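PDB 3BTP: single-strand DNA-binding protein from Agrobacterium tumefaciens, which binds single-stranded DNA regardless of its sequence and mediates nuclear uptake of the transferred T-DNA strand in the infected plant host. Local coordinates for residues A[418-421]-A[422-426]. Sequence-based numbering, arbitrary orientation.
Sequences EHFT and QLMDQ
M424 lies against the aromatic ring of F420, one helical turn earlier. Its CB leaves the backbone beside F420 O. Next, CG passes over the ring face in a CH-pi contact, 3.8 Å from the centroid of the F420 ring and 20° off its normal, displaced toward the rim at CE1. From there the chain bends twice (chi2 and chi3 both -76°), bringing SD obliquely to the ring, 4.7 Å from the F420 centroid, and the terminal CE beside CE1 and CZ. This is a Met-aromatic contact, and an unbranched, flexible methionine suits it because the chain can curl along a flat hydrocarbon surface. F420 meets it by setting its CG anti to the backbone N and beside the carbonyl carbon, which swings the ring back toward the next turn, where M424 is, although CB points away.

The pair lies on the buried side of the amphipathic helix 417-427, which packs against both helix 409-415, touched by F420 at P409 and L412, and strand 396-399 of the eight-stranded antiparallel barrel, where M424 and L423 both meet V398. Four successive i to i+4 backbone bonds, from E418 O to D425 N, bind the consecutive turns, the shortest from L423 N to H419 O at 2.9 Å.

H419 sits at the border of this side: L423 CB lies over one face of its imidazole and L423 CD1 comes 3.6 Å from H419 NE2, while NE2 also hydrogen-bonds to L399 O; the ring thus packs against leucine and still satisfies its nitrogen. Exposed E418 and Q422 occupy another side of the helix, where polar chains suit contact with solvent. Their carboxylate and amide planes are turned 56° apart, and E418 OE1 stays 3.7 Å from Q422 NE2, a loose polar approach. T421, also exposed, turns its OG1 back to P417 O, satisfying its hydroxyl within the helix.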
ATOM      1  N   GLU A 418     -27.523 -15.885  -4.777  1.00 30.95           N
ATOM      2  CA  GLU A 418     -27.734 -14.429  -4.528  1.00 31.91           C
ATOM      3  C   GLU A 418     -26.508 -13.679  -4.018  1.00 30.31           C
ATOM      4  O   GLU A 418     -26.199 -12.591  -4.474  1.00 30.45           O
ATOM      5  CB  GLU A 418     -28.885 -14.181  -3.555  1.00 31.91           C
ATOM      6  CG  GLU A 418     -30.276 -14.404  -4.187  1.00 41.75           C
ATOM      7  CD  GLU A 418     -30.480 -13.559  -5.455  1.00 52.36           C
ATOM      8  OE1 GLU A 418     -30.257 -12.309  -5.367  1.00 58.50           O
ATOM      9  OE2 GLU A 418     -30.819 -14.140  -6.537  1.00 54.53           O
ATOM     10  N   HIS A 419     -25.845 -14.222  -3.008  1.00 28.56           N
ATOM     11  CA  HIS A 419     -24.619 -13.592  -2.546  1.00 26.56           C
ATOM     12  C   HIS A 419     -23.550 -13.648  -3.677  1.00 25.60           C
ATOM     13  O   HIS A 419     -22.800 -12.706  -3.872  1.00 24.75           O
ATOM     14  CB  HIS A 419     -24.108 -14.298  -1.287  1.00 25.16           C
ATOM     15  CG  HIS A 419     -22.843 -13.726  -0.770  1.00 23.39           C
ATOM     16  ND1 HIS A 419     -22.749 -12.427  -0.299  1.00 23.94           N
ATOM     17  CD2 HIS A 419     -21.607 -14.261  -0.668  1.00 21.21           C
ATOM     18  CE1 HIS A 419     -21.514 -12.194   0.089  1.00 21.83           C
ATOM     19  NE2 HIS A 419     -20.810 -13.301  -0.104  1.00 24.43           N
ATOM     20  N   PHE A 420     -23.449 -14.779  -4.372  1.00 25.11           N
ATOM     21  CA  PHE A 420     -22.507 -14.888  -5.507  1.00 25.74           C
ATOM     22  C   PHE A 420     -22.593 -13.728  -6.501  1.00 26.61           C
ATOM     23  O   PHE A 420     -21.556 -13.181  -6.882  1.00 26.01           O
ATOM     24  CB  PHE A 420     -22.716 -16.205  -6.269  1.00 23.65           C
ATOM     25  CG  PHE A 420     -21.828 -16.374  -7.498  1.00 21.54           C
ATOM     26  CD1 PHE A 420     -20.466 -16.670  -7.363  1.00 20.45           C
ATOM     27  CD2 PHE A 420     -22.376 -16.283  -8.800  1.00 18.43           C
ATOM     28  CE1 PHE A 420     -19.626 -16.849  -8.527  1.00 23.49           C
ATOM     29  CE2 PHE A 420     -21.582 -16.450  -9.930  1.00 17.66           C
ATOM     30  CZ  PHE A 420     -20.200 -16.759  -9.813  1.00 19.82           C
ATOM     31  N   THR A 421     -23.833 -13.380  -6.911  1.00 28.13           N
ATOM     32  CA  THR A 421     -24.080 -12.360  -7.918  1.00 29.38           C
ATOM     33  C   THR A 421     -23.748 -10.984  -7.388  1.00 29.30           C
ATOM     34  O   THR A 421     -23.155 -10.198  -8.100  1.00 28.76           O
ATOM     35  CB  THR A 421     -25.568 -12.393  -8.538  1.00 30.85           C
ATOM     36  OG1 THR A 421     -25.856 -13.709  -9.037  1.00 30.15           O
ATOM     37  CG2 THR A 421     -25.687 -11.377  -9.770  1.00 30.54           C
ATOM     38  N   GLN A 422     -24.116 -10.710  -6.137  1.00 28.97           N
ATOM     39  CA  GLN A 422     -23.721  -9.458  -5.486  1.00 28.61           C
ATOM     40  C   GLN A 422     -22.170  -9.262  -5.269  1.00 26.80           C
ATOM     41  O   GLN A 422     -21.595  -8.177  -5.520  1.00 24.57           O
ATOM     42  CB  GLN A 422     -24.444  -9.391  -4.146  1.00 29.64           C
ATOM     43  CG  GLN A 422     -25.895  -8.940  -4.271  1.00 32.49           C
ATOM     44  CD  GLN A 422     -26.742  -9.528  -3.161  1.00 38.98           C
ATOM     45  OE1 GLN A 422     -26.311  -9.578  -2.005  1.00 43.23           O
ATOM     46  NE2 GLN A 422     -27.936 -10.027  -3.513  1.00 40.76           N
ATOM     47  N   LEU A 423     -21.508 -10.335  -4.817  1.00 24.65           N
ATOM     48  CA  LEU A 423     -20.077 -10.317  -4.570  1.00 24.42           C
ATOM     49  C   LEU A 423     -19.346 -10.082  -5.890  1.00 24.80           C
ATOM     50  O   LEU A 423     -18.400  -9.309  -5.967  1.00 25.20           O
ATOM     51  CB  LEU A 423     -19.622 -11.645  -4.007  1.00 22.98           C
ATOM     52  CG  LEU A 423     -18.180 -11.651  -3.597  1.00 24.24           C
ATOM     53  CD1 LEU A 423     -18.085 -12.405  -2.240  1.00 20.96           C
ATOM     54  CD2 LEU A 423     -17.289 -12.292  -4.736  1.00 22.79           C
ATOM     55  N   MET A 424     -19.784 -10.782  -6.921  1.00 24.45           N
ATOM     56  CA  MET A 424     -19.052 -10.744  -8.188  1.00 25.89           C
ATOM     57  C   MET A 424     -19.249  -9.397  -8.880  1.00 26.74           C
ATOM     58  O   MET A 424     -18.284  -8.850  -9.344  1.00 27.49           O
ATOM     59  CB  MET A 424     -19.383 -11.979  -9.072  1.00 25.28           C
ATOM     60  CG  MET A 424     -19.067 -13.332  -8.364  1.00 21.30           C
ATOM     61  SD  MET A 424     -17.310 -13.778  -8.302  1.00 14.79           S
ATOM     62  CE  MET A 424     -17.092 -14.312  -9.972  1.00 13.87           C
ATOM     63  N   ASP A 425     -20.446  -8.816  -8.848  1.00 30.60           N
ATOM     64  CA  ASP A 425     -20.680  -7.427  -9.323  1.00 32.14           C
ATOM     65  C   ASP A 425     -19.886  -6.398  -8.493  1.00 33.18           C
ATOM     66  O   ASP A 425     -19.243  -5.521  -9.060  1.00 34.27           O
ATOM     67  CB  ASP A 425     -22.217  -7.134  -9.437  1.00 34.36           C
ATOM     68  CG  ASP A 425     -22.619  -5.569  -9.382  1.00 38.67           C
ATOM     69  OD1 ASP A 425     -21.753  -4.636  -9.420  1.00 46.08           O
ATOM     70  OD2 ASP A 425     -23.873  -5.271  -9.290  1.00 49.42           O
ATOM     71  N   GLN A 426     -19.864  -6.532  -7.167  1.00 33.43           N
ATOM     72  CA  GLN A 426     -19.180  -5.570  -6.319  1.00 34.62           C
ATOM     73  C   GLN A 426     -17.702  -5.639  -6.575  1.00 32.85           C
ATOM     74  O   GLN A 426     -17.026  -4.637  -6.585  1.00 32.70           O
ATOM     75  CB  GLN A 426     -19.440  -5.869  -4.832  1.00 34.85           C
ATOM     76  CG  GLN A 426     -19.052  -4.749  -3.837  1.00 39.94           C
ATOM     77  CD  GLN A 426     -19.591  -5.018  -2.390  1.00 41.67           C
ATOM     78  OE1 GLN A 426     -19.398  -6.133  -1.826  1.00 46.56           O
ATOM     79  NE2 GLN A 426     -20.268  -3.988  -1.788  1.00 44.75           N
TER